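PDB 5Z06: Exo beta-1,2-glucooligosaccharide sophorohydrolase (non-reducing end) from Parabacteroides distasonis ATCC 8503, which hydrolyses linear beta-1,2-glucan and beta-1,2-glucooligosaccharides of four or more glucose units, releasing sophorose from the non-reducing end. Local coordinates for residues A[6-12]-A[236-240]; A[75-80]-A[312-317]; A[503-507]-A[601-606]; A[533-537]-A[560-564]. One frame throughout, in Å; residues are numbered along the deposited sequence.

The four contacts fall into two pairs. Contacts 1 and 2 join the N-terminal beta-rich region to later parts of the chain; their centres lie about 12 Å apart and they touch directly, with Y6 OH 2.5 Å from G316 O in a probable hydrogen bond and W240 packed on P315. Contacts 3 and 4 lie within the glycoamylase-like region, centres about 14 Å apart, where the ring of W504 meets that of F536. Contact 1 is about 36 Å, centre to centre, from each of contacts 3 and 4, across the middle of the chain. Calcium belongs to contact 1 alone, through E12. Glycerol, probably from the crystallisation liquor, lies near R76 of contact 2 and R606 of contact 3.

Contact 1: A[6-12]-A[236-240]; sequences YDYVFFE and VRRPW. With CA (calcium ion), chain C.
D7 OD2 is held from two sources: R238 NH1 forms a salt bridge to it at 3.2 Å, and the hydroxyl of Y264 hydrogen-bonds to the same oxygen. The other oxygen of D7 is paired with R82. R238 suits this place because its long chain, turned at chi2 (-76°), presents nitrogens to two acids at once. Its NH2 lies 2.7 Å from E12 OE2, a salt bridge whose hydrogen bond is weak and bent, and here the carboxylate comes to the guanidinium edge with the two planes only 27° apart. The D7 carboxylate, by contrast, is turned 69° from the guanidinium. V236 adds an apolar neighbour, its CG2 3.9 Å from E12 OE2. Next to this network, Y6 turns the edge of its ring, at CE1, toward the face of W240 in an offset edge-to-face pair, the centroids 5.5 Å apart; the Y6 hydroxyl itself goes on to G316 O. E12 does double duty, since its backbone O binds calcium at 2.3 Å, alongside ligands from N13, T49, N52 and D175. The arrangement is a salt-bridge network in which R238, just past the end of edge strand 232-237, ties together D7 and E12, which flank strand 9-11, beside the calcium site.

Contact 2: A[75-80]-A[312-317]; sequences VRGNDF and ENIPGR
R76 crosses N313 at a slant and ends at E312. Its CB is 3.7 Å from N313 OD1, CG and CD come closer to that same oxygen, and CD also approaches E312 OE2. At the tip, NH1 makes a salt bridge of 2.8 Å to E312 OE2, its hydrogen bond weak, while NH2 is paired with D592. The backbone O of R76, inside the type II turn 75-78, accepts from N313 ND2 (2.8 Å) and from N78 ND2, which arrive from opposite faces of its plane; N78 ND2 also reaches P315 O. G77 suits the turn: its phi is positive, and a CB would clash with R317 N. At the other end R317 grips D79 side-on, NE and NH2 each 2.8 Å from the single atom OD2, the guanidinium and carboxylate planes nearly perpendicular (84°); OD1 of D79 is held by K153. F80 CE2 sits over one guanidinium face, toward its rim, the ring steeply tilted (66°). A methionine in place of R317 would probably leave D79 OD2 without its twofold grip and F80 CE2 without its flat partner. Directional polar bonds, with amides feeding backbone carbonyls and acids paired with arginines, imply that this joint depends on precise placement more than on apolar burial.

Contact 3: A[503-507]-A[601-606]; sequences DWGRV and EPMPHR
The edge of the W504 indole meets the carboxylate of E601, CZ3 lying 3.6 Å from OE2 in the plane of the ring, with the carboxylate turned 73° against it. This is the closely packed part. W504 also rests on V528, and E601 is buried; its side chain, extended beyond CG, carries the carboxylate toward the helix end, where waters complete the link. Nearby, V507 CG1 and M603 CE reach toward each other tip to tip at 4.1 Å; the methionine, bent at chi2 and chi3, brings its terminal methyl to a valine methyl, and both side chains also touch S529. The 503-507 segment holds the C-terminal end of helix 495-505, in a glycoamylase-like region of the six-hairpin clan, probably part of an alpha/alpha barrel; after G505 the chain takes positive phi at R506 and leaves the helix.

Between the segments no direct hydrogen bond is formed, and waters fill that role on the looser side. E601 OE2 belongs to both parts: besides the indole edge it meets a water that donates to it and to W504 O, each at 2.7 Å, and also bonds to H605 NE2. A second joins G505 O to E601 OE1. A third donates to W504 O and accepts from R606 NH2, linking the arginine through water to the helix end. R506, the exposed member, lays its CG 3.5 Å from H605 NE2, its chain bent back so that NH1 bonds D503 O at 2.8 Å (165°), while CD2 of H605 covers the centre of the R606 guanidinium.

Contact 4: A[533-537]-A[560-564]; sequences PLFFI and NQKMA
I537 fills a hollow on helix 556-573, a helix of the glycoamylase-like region, a six-hairpin family that probably folds as an alpha/alpha barrel. The hollow is bounded by N560, M563 and A564, residues spaced three and four apart along one face of the helix. The branched shape of I537 is what fits. CG1 takes the crowded position between backbone N and carbonyl carbon (chi1 68°), sending CD1 toward the helix backbone, where it lies 3.6 Å from N560 O and 3.8 Å from A564 CB. CG2 points to the other rim and wedges between N560 CB, at 3.6 Å, and M563 SD, also at 3.6 Å. Small A564 leaves room for CD1, whereas extended M563 carries its sulfur past the isoleucine toward W463.

L534 supplies the second bump. Its CD1 sits on the helix backbone beside A564 CA, 3.7 Å away, and near M563 O. The main chain from 534 to 536 has helical torsions, which brings L534 and I537 to bear on the same helix.

N560 suits this apolar setting, since its ND2 bonds the hydroxyl of Y622, which is also hydrogen-bonded to I537 O. With an alanine here, the Y622 hydroxyl would probably lose its amide partner and a gap would open beside I537 CG2. The asparagine's OD1, meanwhile, lies 3.7 Å from that same methyl, I537 CG2.

Contact 1: A[6-12]-A[236-240]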
loop_
_atom_site.group_PDB
_atom_site.type_symbol
_atom_site.label_atom_id
_atom_site.label_comp_id
_atom_site.label_asym_id
_atom_site.label_seq_id
_atom_site.Cartn_x
_atom_site.Cartn_y
_atom_site.Cartn_z
ATOM N N TYR A 6 -7.092 -0.119 -15.968
ATOM C CA TYR A 6 -8.161 -0.182 -14.975
ATOM C C TYR A 6 -9.491 0.313 -15.559
ATOM O O TYR A 6 -9.540 1.028 -16.570
ATOM C CB TYR A 6 -7.802 0.666 -13.767
ATOM C CG TYR A 6 -6.714 0.052 -12.928
ATOM C CD1 TYR A 6 -7.001 -0.981 -12.048
ATOM C CD2 TYR A 6 -5.400 0.509 -13.006
ATOM C CE1 TYR A 6 -6.017 -1.542 -11.264
ATOM C CE2 TYR A 6 -4.407 -0.038 -12.215
ATOM C CZ TYR A 6 -4.722 -1.071 -11.350
ATOM O OH TYR A 6 -3.748 -1.641 -10.580
ATOM N N ASP A 7 -10.572 -0.086 -14.923
ATOM C CA ASP A 7 -11.801 0.661 -15.062
ATOM C C ASP A 7 -11.722 1.818 -14.078
ATOM O O ASP A 7 -11.240 1.651 -12.950
ATOM C CB ASP A 7 -12.982 -0.232 -14.781
ATOM C CG ASP A 7 -13.026 -1.411 -15.697
ATOM O OD1 ASP A 7 -12.795 -1.227 -16.916
ATOM O OD2 ASP A 7 -13.293 -2.512 -15.189
ATOM N N TYR A 8 -12.164 2.989 -14.522
ATOM C CA TYR A 8 -12.265 4.160 -13.659
ATOM C C TYR A 8 -13.568 4.065 -12.863
ATOM O O TYR A 8 -14.671 4.404 -13.345
ATOM C CB TYR A 8 -12.216 5.391 -14.509
ATOM C CG TYR A 8 -12.049 6.666 -13.759
ATOM C CD1 TYR A 8 -10.785 7.186 -13.521
ATOM C CD2 TYR A 8 -13.150 7.396 -13.334
ATOM C CE1 TYR A 8 -10.630 8.388 -12.873
ATOM C CE2 TYR A 8 -12.993 8.598 -12.672
ATOM C CZ TYR A 8 -11.736 9.084 -12.443
ATOM O OH TYR A 8 -11.575 10.279 -11.798
ATOM N N VAL A 9 -13.420 3.565 -11.640
ATOM C CA VAL A 9 -14.535 3.189 -10.780
ATOM C C VAL A 9 -14.758 4.274 -9.740
ATOM O O VAL A 9 -13.822 4.691 -9.091
ATOM C CB VAL A 9 -14.228 1.845 -10.087
ATOM C CG1 VAL A 9 -15.295 1.460 -9.069
ATOM C CG2 VAL A 9 -14.086 0.750 -11.129
ATOM N N PHE A 10 -16.000 4.714 -9.579
ATOM C CA PHE A 10 -16.372 5.615 -8.498
ATOM C C PHE A 10 -16.764 4.846 -7.245
ATOM O O PHE A 10 -16.536 5.304 -6.136
ATOM C CB PHE A 10 -17.528 6.502 -8.925
ATOM C CG PHE A 10 -17.175 7.426 -10.027
ATOM C CD1 PHE A 10 -16.532 8.618 -9.755
ATOM C CD2 PHE A 10 -17.463 7.098 -11.349
ATOM C CE1 PHE A 10 -16.186 9.485 -10.777
ATOM C CE2 PHE A 10 -17.127 7.970 -12.380
ATOM C CZ PHE A 10 -16.494 9.163 -12.095
ATOM N N PHE A 11 -17.408 3.699 -7.423
ATOM C CA PHE A 11 -17.706 2.844 -6.305
ATOM C C PHE A 11 -17.901 1.418 -6.748
ATOM O O PHE A 11 -18.675 1.156 -7.667
ATOM C CB PHE A 11 -18.972 3.316 -5.614
ATOM C CG PHE A 11 -19.316 2.505 -4.420
ATOM C CD1 PHE A 11 -18.726 2.784 -3.204
ATOM C CD2 PHE A 11 -20.204 1.449 -4.512
ATOM C CE1 PHE A 11 -19.020 2.036 -2.094
ATOM C CE2 PHE A 11 -20.500 0.687 -3.395
ATOM C CZ PHE A 11 -19.911 0.979 -2.185
ATOM N N GLU A 12 -17.204 0.505 -6.097
ATOM C CA GLU A 12 -17.493 -0.915 -6.189
ATOM C C GLU A 12 -17.958 -1.442 -4.837
ATOM O O GLU A 12 -19.014 -2.063 -4.732
ATOM C CB GLU A 12 -16.257 -1.665 -6.628
ATOM C CG GLU A 12 -16.475 -3.161 -6.743
ATOM C CD GLU A 12 -15.360 -3.823 -7.510
ATOM O OE1 GLU A 12 -14.212 -3.819 -7.013
ATOM O OE2 GLU A 12 -15.640 -4.317 -8.618
ATOM N N VAL A 236 -16.230 -9.844 -4.456
ATOM C CA VAL A 236 -15.693 -9.873 -5.799
ATOM C C VAL A 236 -14.236 -9.497 -5.710
ATOM O O VAL A 236 -13.827 -8.712 -4.849
ATOM C CB VAL A 236 -16.387 -8.931 -6.805
ATOM C CG1 VAL A 236 -17.804 -9.391 -7.067
ATOM C CG2 VAL A 236 -16.361 -7.465 -6.363
ATOM N N ARG A 237 -13.454 -10.081 -6.601
ATOM C CA ARG A 237 -12.080 -9.723 -6.702
ATOM C C ARG A 237 -11.765 -9.458 -8.149
ATOM O O ARG A 237 -12.017 -10.280 -9.025
ATOM C CB ARG A 237 -11.198 -10.818 -6.089
ATOM C CG ARG A 237 -11.192 -10.800 -4.570
ATOM C CD ARG A 237 -10.469 -9.570 -4.044
ATOM N NE ARG A 237 -10.433 -9.484 -2.587
ATOM C CZ ARG A 237 -11.363 -8.918 -1.812
ATOM N NH1 ARG A 237 -12.485 -8.399 -2.316
ATOM N NH2 ARG A 237 -11.188 -8.907 -0.502
ATOM N N ARG A 238 -11.198 -8.293 -8.378
ATOM C CA ARG A 238 -10.726 -7.908 -9.673
ATOM C C ARG A 238 -9.594 -8.850 -10.102
ATOM O O ARG A 238 -8.923 -9.428 -9.240
ATOM C CB ARG A 238 -10.221 -6.475 -9.604
ATOM C CG ARG A 238 -11.292 -5.439 -9.351
ATOM C CD ARG A 238 -12.075 -5.206 -10.616
ATOM N NE ARG A 238 -13.262 -4.395 -10.400
ATOM C CZ ARG A 238 -14.098 -4.005 -11.367
ATOM N NH1 ARG A 238 -13.863 -4.322 -12.634
ATOM N NH2 ARG A 238 -15.182 -3.276 -11.065
ATOM N N PRO A 239 -9.367 -8.999 -11.427
ATOM C CA PRO A 239 -8.383 -9.959 -11.987
ATOM C C PRO A 239 -6.917 -9.822 -11.513
ATOM O O PRO A 239 -6.183 -10.790 -11.548
ATOM C CB PRO A 239 -8.476 -9.722 -13.509
ATOM C CG PRO A 239 -9.714 -8.923 -13.722
ATOM C CD PRO A 239 -9.914 -8.120 -12.479
ATOM N N TRP A 240 -6.534 -8.628 -11.069
ATOM C CA TRP A 240 -5.225 -8.353 -10.442
ATOM C C TRP A 240 -5.052 -8.954 -9.040
ATOM O O TRP A 240 -3.949 -8.948 -8.493
ATOM C CB TRP A 240 -4.924 -6.831 -10.407
ATOM C CG TRP A 240 -6.031 -5.938 -9.869
ATOM C CD1 TRP A 240 -6.981 -5.277 -10.610
ATOM C CD2 TRP A 240 -6.283 -5.589 -8.502
ATOM N NE1 TRP A 240 -7.812 -4.551 -9.778
ATOM C CE2 TRP A 240 -7.404 -4.728 -8.483
ATOM C CE3 TRP A 240 -5.670 -5.914 -7.295
ATOM C CZ2 TRP A 240 -7.927 -4.199 -7.297
ATOM C CZ3 TRP A 240 -6.192 -5.397 -6.112
ATOM C CH2 TRP A 240 -7.306 -4.544 -6.121
HETATM CA CA CA C . -20.679 -3.522 -4.226
#

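Contact 2: A[75-80]-A[312-317]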
loop_
_atom_site.group_PDB
_atom_site.type_symbol
_atom_site.label_atom_id
_atom_site.label_comp_id
_atom_site.label_asym_id
_atom_site.label_seq_id
_atom_site.Cartn_x
_atom_site.Cartn_y
_atom_site.Cartn_z
ATOM N N VAL A 75 -5.744 6.256 -6.547
ATOM C CA VAL A 75 -4.904 5.210 -6.019
ATOM C C VAL A 75 -3.585 5.342 -6.745
ATOM O O VAL A 75 -3.555 5.416 -7.990
ATOM C CB VAL A 75 -5.521 3.830 -6.253
ATOM C CG1 VAL A 75 -4.617 2.748 -5.691
ATOM C CG2 VAL A 75 -6.903 3.739 -5.623
ATOM N N ARG A 76 -2.505 5.363 -5.966
ATOM C CA ARG A 76 -1.154 5.459 -6.494
ATOM C C ARG A 76 -0.987 4.501 -7.668
ATOM O O ARG A 76 -1.356 3.316 -7.584
ATOM C CB ARG A 76 -0.149 5.136 -5.391
ATOM C CG ARG A 76 1.306 5.082 -5.825
ATOM C CD ARG A 76 2.178 4.667 -4.659
ATOM N NE ARG A 76 2.168 5.701 -3.643
ATOM C CZ ARG A 76 3.101 6.634 -3.458
ATOM N NH1 ARG A 76 4.224 6.687 -4.185
ATOM N NH2 ARG A 76 2.917 7.522 -2.501
ATOM N N GLY A 77 -0.461 5.024 -8.771
ATOM C CA GLY A 77 -0.208 4.202 -9.953
ATOM C C GLY A 77 -1.426 3.742 -10.744
ATOM O O GLY A 77 -1.263 3.003 -11.721
ATOM N N ASN A 78 -2.636 4.169 -10.341
ATOM C CA ASN A 78 -3.864 3.925 -11.111
ATOM C C ASN A 78 -3.986 5.117 -12.049
ATOM O O ASN A 78 -4.568 6.162 -11.713
ATOM C CB ASN A 78 -5.121 3.785 -10.232
ATOM C CG ASN A 78 -5.170 2.483 -9.453
ATOM O OD1 ASN A 78 -6.231 1.876 -9.334
ATOM N ND2 ASN A 78 -4.043 2.076 -8.877
ATOM N N ASP A 79 -3.356 4.956 -13.202
ATOM C CA ASP A 79 -3.180 6.024 -14.192
ATOM C C ASP A 79 -3.650 5.632 -15.570
ATOM O O ASP A 79 -3.941 6.505 -16.366
ATOM C CB ASP A 79 -1.690 6.409 -14.267
ATOM C CG ASP A 79 -1.113 6.754 -12.900
ATOM O OD1 ASP A 79 -1.779 7.515 -12.161
ATOM O OD2 ASP A 79 -0.013 6.252 -12.547
ATOM N N PHE A 80 -3.702 4.332 -15.848
ATOM C CA PHE A 80 -4.084 3.812 -17.130
ATOM C C PHE A 80 -5.435 3.158 -16.994
ATOM O O PHE A 80 -5.623 2.281 -16.169
ATOM C CB PHE A 80 -3.043 2.810 -17.613
ATOM C CG PHE A 80 -1.683 3.411 -17.767
ATOM C CD1 PHE A 80 -1.438 4.345 -18.773
ATOM C CD2 PHE A 80 -0.652 3.089 -16.887
ATOM C CE1 PHE A 80 -0.186 4.927 -18.918
ATOM C CE2 PHE A 80 0.602 3.663 -17.032
ATOM C CZ PHE A 80 0.834 4.583 -18.046
ATOM N N GLU A 312 5.412 -1.144 -6.794
ATOM C CA GLU A 312 5.259 -0.002 -5.926
ATOM C C GLU A 312 4.067 -0.198 -5.006
ATOM O O GLU A 312 4.151 0.053 -3.814
ATOM C CB GLU A 312 5.067 1.264 -6.740
ATOM C CG GLU A 312 4.669 2.505 -5.945
ATOM C CD GLU A 312 5.721 3.053 -5.009
ATOM O OE1 GLU A 312 6.703 2.347 -4.659
ATOM O OE2 GLU A 312 5.560 4.241 -4.620
ATOM N N ASN A 313 2.956 -0.616 -5.585
ATOM C CA ASN A 313 1.748 -0.860 -4.812
ATOM C C ASN A 313 0.790 -1.696 -5.633
ATOM O O ASN A 313 0.885 -1.724 -6.858
ATOM C CB ASN A 313 1.059 0.457 -4.377
ATOM C CG ASN A 313 0.612 1.291 -5.543
ATOM O OD1 ASN A 313 1.437 1.920 -6.211
ATOM N ND2 ASN A 313 -0.689 1.275 -5.823
ATOM N N ILE A 314 -0.128 -2.346 -4.924
ATOM C CA ILE A 314 -1.205 -3.150 -5.510
ATOM C C ILE A 314 -2.520 -2.722 -4.836
ATOM O O ILE A 314 -2.605 -2.727 -3.587
ATOM C CB ILE A 314 -0.938 -4.659 -5.308
ATOM C CG1 ILE A 314 0.476 -5.025 -5.828
ATOM C CG2 ILE A 314 -2.016 -5.509 -5.978
ATOM C CD1 ILE A 314 0.833 -6.506 -5.695
ATOM N N PRO A 315 -3.526 -2.322 -5.616
ATOM C CA PRO A 315 -3.456 -2.215 -7.061
ATOM C C PRO A 315 -2.748 -0.942 -7.472
ATOM O O PRO A 315 -3.066 0.142 -6.970
ATOM C CB PRO A 315 -4.915 -2.154 -7.473
ATOM C CG PRO A 315 -5.608 -1.498 -6.311
ATOM C CD PRO A 315 -4.869 -1.973 -5.104
ATOM N N GLY A 316 -1.784 -1.076 -8.371
ATOM C CA GLY A 316 -1.032 0.068 -8.879
ATOM C C GLY A 316 -0.670 -0.161 -10.332
ATOM O O GLY A 316 -1.450 -0.763 -11.075
ATOM N N ARG A 317 0.497 0.332 -10.737
ATOM C CA ARG A 317 1.061 -0.011 -12.030
ATOM C C ARG A 317 1.312 -1.489 -12.034
ATOM O O ARG A 317 1.817 -2.044 -11.065
ATOM C CB ARG A 317 2.381 0.702 -12.279
ATOM C CG ARG A 317 2.228 2.201 -12.341
ATOM C CD ARG A 317 1.391 2.629 -13.539
ATOM N NE ARG A 317 1.416 4.080 -13.600
ATOM C CZ ARG A 317 2.388 4.795 -14.159
ATOM N NH1 ARG A 317 3.429 4.206 -14.747
ATOM N NH2 ARG A 317 2.312 6.115 -14.135
#

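Contact 3: A[503-507]-A[601-606]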
loop_
_atom_site.group_PDB
_atom_site.type_symbol
_atom_site.label_atom_id
_atom_site.label_comp_id
_atom_site.label_asym_id
_atom_site.label_seq_id
_atom_site.Cartn_x
_atom_site.Cartn_y
_atom_site.Cartn_z
ATOM N N ASP A 503 13.657 22.213 8.719
ATOM C CA ASP A 503 12.681 22.416 7.645
ATOM C C ASP A 503 11.639 21.310 7.547
ATOM O O ASP A 503 10.452 21.605 7.381
ATOM C CB ASP A 503 13.356 22.575 6.276
ATOM C CG ASP A 503 14.031 23.940 6.085
ATOM O OD1 ASP A 503 13.907 24.842 6.959
ATOM O OD2 ASP A 503 14.711 24.115 5.039
ATOM N N TRP A 504 12.055 20.043 7.601
ATOM C CA TRP A 504 11.067 18.981 7.543
ATOM C C TRP A 504 10.492 18.703 8.913
ATOM O O TRP A 504 9.302 18.496 9.032
ATOM C CB TRP A 504 11.598 17.712 6.858
ATOM C CG TRP A 504 12.581 16.832 7.605
ATOM C CD1 TRP A 504 13.943 16.772 7.421
ATOM C CD2 TRP A 504 12.267 15.839 8.579
ATOM N NE1 TRP A 504 14.486 15.805 8.218
ATOM C CE2 TRP A 504 13.482 15.213 8.939
ATOM C CE3 TRP A 504 11.070 15.412 9.187
ATOM C CZ2 TRP A 504 13.541 14.193 9.872
ATOM C CZ3 TRP A 504 11.126 14.402 10.120
ATOM C CH2 TRP A 504 12.357 13.812 10.474
ATOM N N GLY A 505 11.337 18.744 9.937
ATOM C CA GLY A 505 10.945 18.431 11.293
ATOM C C GLY A 505 9.988 19.434 11.886
ATOM O O GLY A 505 9.180 19.084 12.749
ATOM N N ARG A 506 10.095 20.688 11.439
ATOM C CA ARG A 506 9.275 21.808 11.976
ATOM C C ARG A 506 9.566 22.080 13.453
ATOM O O ARG A 506 8.759 22.665 14.141
ATOM C CB ARG A 506 7.756 21.547 11.771
ATOM C CG ARG A 506 7.360 20.979 10.410
ATOM C CD ARG A 506 7.891 21.813 9.249
ATOM N NE ARG A 506 7.489 23.230 9.302
ATOM C CZ ARG A 506 8.148 24.263 8.740
ATOM N NH1 ARG A 506 9.290 24.078 8.079
ATOM N NH2 ARG A 506 7.670 25.510 8.847
ATOM N N VAL A 507 10.719 21.606 13.922
ATOM C CA VAL A 507 11.184 21.817 15.277
ATOM C C VAL A 507 12.676 21.963 15.164
ATOM O O VAL A 507 13.283 21.644 14.131
ATOM C CB VAL A 507 10.853 20.671 16.264
ATOM C CG1 VAL A 507 9.340 20.565 16.509
ATOM C CG2 VAL A 507 11.431 19.341 15.803
ATOM N N GLU A 601 3.980 11.285 11.868
ATOM C CA GLU A 601 4.924 11.186 12.995
ATOM C C GLU A 601 4.117 11.273 14.273
ATOM O O GLU A 601 2.995 11.778 14.230
ATOM C CB GLU A 601 5.928 12.355 12.995
ATOM C CG GLU A 601 6.495 12.755 11.654
ATOM C CD GLU A 601 7.311 14.037 11.737
ATOM O OE1 GLU A 601 7.662 14.457 12.862
ATOM O OE2 GLU A 601 7.609 14.595 10.663
ATOM N N PRO A 602 4.712 10.874 15.422
ATOM C CA PRO A 602 4.056 11.112 16.709
ATOM C C PRO A 602 4.231 12.579 17.125
ATOM O O PRO A 602 4.912 12.902 18.109
ATOM C CB PRO A 602 4.773 10.133 17.654
ATOM C CG PRO A 602 6.147 10.001 17.089
ATOM C CD PRO A 602 6.004 10.163 15.591
ATOM N N MET A 603 3.597 13.444 16.349
ATOM C CA MET A 603 3.601 14.885 16.547
ATOM C C MET A 603 2.249 15.376 16.029
ATOM O O MET A 603 1.837 14.936 14.944
ATOM C CB MET A 603 4.717 15.517 15.711
ATOM C CG MET A 603 6.132 15.198 16.186
ATOM S SD MET A 603 6.496 15.893 17.812
ATOM C CE MET A 603 6.682 17.621 17.352
ATOM N N PRO A 604 1.571 16.294 16.766
ATOM C CA PRO A 604 0.237 16.783 16.338
ATOM C C PRO A 604 0.116 17.170 14.883
ATOM O O PRO A 604 -0.866 16.837 14.239
ATOM C CB PRO A 604 0.014 18.010 17.219
ATOM C CG PRO A 604 0.734 17.666 18.500
ATOM C CD PRO A 604 1.899 16.776 18.126
ATOM N N HIS A 605 1.127 17.849 14.368
ATOM C CA HIS A 605 1.097 18.367 12.990
ATOM C C HIS A 605 1.362 17.295 11.919
ATOM O O HIS A 605 1.306 17.587 10.719
ATOM C CB HIS A 605 2.082 19.519 12.843
ATOM C CG HIS A 605 3.512 19.083 12.742
ATOM N ND1 HIS A 605 4.162 18.431 13.763
ATOM C CD2 HIS A 605 4.406 19.183 11.726
ATOM C CE1 HIS A 605 5.402 18.171 13.395
ATOM N NE2 HIS A 605 5.571 18.597 12.152
ATOM N N ARG A 606 1.668 16.074 12.345
ATOM C CA ARG A 606 1.884 14.971 11.450
ATOM C C ARG A 606 1.053 13.798 11.947
ATOM O O ARG A 606 1.445 12.637 11.813
ATOM C CB ARG A 606 3.381 14.637 11.407
ATOM C CG ARG A 606 4.233 15.743 10.804
ATOM C CD ARG A 606 4.241 15.712 9.274
ATOM N NE ARG A 606 4.934 16.883 8.735
ATOM C CZ ARG A 606 4.365 18.049 8.424
ATOM N NH1 ARG A 606 3.049 18.231 8.521
ATOM N NH2 ARG A 606 5.125 19.035 7.959
HETATM O O HOH W 1 7.318 17.237 10.359
HETATM O O HOH W 2 7.647 18.449 7.141
HETATM O O HOH W 3 8.264 16.823 13.975
#

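Contact 4: A[533-537]-A[560-564]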
loop_
_atom_site.group_PDB
_atom_site.type_symbol
_atom_site.label_atom_id
_atom_site.label_comp_id
_atom_site.label_asym_id
_atom_site.label_seq_id
_atom_site.Cartn_x
_atom_site.Cartn_y
_atom_site.Cartn_z
ATOM N N PRO A 533 8.845 9.960 11.029
ATOM C CA PRO A 533 8.047 8.791 10.727
ATOM C C PRO A 533 8.770 7.561 11.204
ATOM O O PRO A 533 10.000 7.467 11.074
ATOM C CB PRO A 533 7.963 8.794 9.207
ATOM C CG PRO A 533 8.298 10.187 8.787
ATOM C CD PRO A 533 9.225 10.709 9.826
ATOM N N LEU A 534 8.020 6.628 11.766
ATOM C CA LEU A 534 8.638 5.454 12.355
ATOM C C LEU A 534 9.347 4.543 11.369
ATOM O O LEU A 534 10.175 3.737 11.789
ATOM C CB LEU A 534 7.631 4.652 13.165
ATOM C CG LEU A 534 8.182 3.692 14.208
ATOM C CD1 LEU A 534 9.100 4.399 15.189
ATOM C CD2 LEU A 534 7.015 3.047 14.951
ATOM N N PHE A 535 9.066 4.658 10.073
ATOM C CA PHE A 535 9.789 3.833 9.096
ATOM C C PHE A 535 11.279 4.148 9.038
ATOM O O PHE A 535 12.060 3.345 8.526
ATOM C CB PHE A 535 9.162 3.907 7.705
ATOM C CG PHE A 535 9.544 5.117 6.909
ATOM C CD1 PHE A 535 10.685 5.101 6.115
ATOM C CD2 PHE A 535 8.756 6.256 6.908
ATOM C CE1 PHE A 535 11.044 6.193 5.339
ATOM C CE2 PHE A 535 9.113 7.366 6.144
ATOM C CZ PHE A 535 10.250 7.331 5.352
ATOM N N PHE A 536 11.663 5.306 9.570
ATOM C CA PHE A 536 13.062 5.641 9.760
ATOM C C PHE A 536 13.855 4.579 10.537
ATOM O O PHE A 536 15.028 4.341 10.220
ATOM C CB PHE A 536 13.184 7.007 10.439
ATOM C CG PHE A 536 12.865 8.184 9.552
ATOM C CD1 PHE A 536 12.294 8.050 8.279
ATOM C CD2 PHE A 536 13.121 9.455 10.021
ATOM C CE1 PHE A 536 12.025 9.163 7.512
ATOM C CE2 PHE A 536 12.858 10.567 9.250
ATOM C CZ PHE A 536 12.316 10.417 7.986
ATOM N N ILE A 537 13.232 3.941 11.526
ATOM C CA ILE A 537 13.900 2.863 12.256
ATOM C C ILE A 537 13.760 1.460 11.632
ATOM O O ILE A 537 14.172 0.466 12.215
ATOM C CB ILE A 537 13.507 2.847 13.749
ATOM C CG1 ILE A 537 12.033 2.458 13.949
ATOM C CG2 ILE A 537 13.802 4.201 14.357
ATOM C CD1 ILE A 537 11.737 1.968 15.330
ATOM N N ASN A 560 16.912 3.813 18.183
ATOM C CA ASN A 560 15.761 3.430 17.373
ATOM C C ASN A 560 14.637 2.935 18.275
ATOM O O ASN A 560 13.487 3.326 18.111
ATOM C CB ASN A 560 16.122 2.324 16.369
ATOM C CG ASN A 560 17.005 2.813 15.246
ATOM O OD1 ASN A 560 17.374 3.992 15.185
ATOM N ND2 ASN A 560 17.374 1.900 14.360
ATOM N N GLN A 561 14.986 2.089 19.234
ATOM C CA GLN A 561 13.989 1.532 20.141
ATOM C C GLN A 561 13.272 2.641 20.898
ATOM O O GLN A 561 12.064 2.572 21.093
ATOM C CB GLN A 561 14.627 0.547 21.102
ATOM C CG GLN A 561 13.684 -0.076 22.121
ATOM C CD GLN A 561 14.429 -0.939 23.097
ATOM O OE1 GLN A 561 15.357 -0.469 23.755
ATOM N NE2 GLN A 561 14.042 -2.200 23.196
ATOM N N LYS A 562 14.024 3.652 21.310
ATOM C CA LYS A 562 13.434 4.822 21.916
ATOM C C LYS A 562 12.428 5.493 21.015
ATOM O O LYS A 562 11.368 5.906 21.494
ATOM C CB LYS A 562 14.501 5.835 22.305
ATOM C CG LYS A 562 15.164 5.477 23.607
ATOM C CD LYS A 562 16.326 6.395 23.850
ATOM C CE LYS A 562 17.094 5.989 25.081
ATOM N NZ LYS A 562 18.255 6.902 25.176
ATOM N N MET A 563 12.761 5.619 19.731
ATOM C CA MET A 563 11.810 6.165 18.780
ATOM C C MET A 563 10.504 5.350 18.730
ATOM O O MET A 563 9.418 5.915 18.744
ATOM C CB MET A 563 12.435 6.309 17.412
ATOM C CG MET A 563 13.539 7.354 17.412
ATOM S SD MET A 563 14.331 7.473 15.804
ATOM C CE MET A 563 15.459 8.824 16.100
ATOM N N ALA A 564 10.613 4.031 18.697
ATOM C CA ALA A 564 9.437 3.190 18.699
ATOM C C ALA A 564 8.611 3.430 19.949
ATOM O O ALA A 564 7.405 3.641 19.867
ATOM C CB ALA A 564 9.815 1.729 18.577
#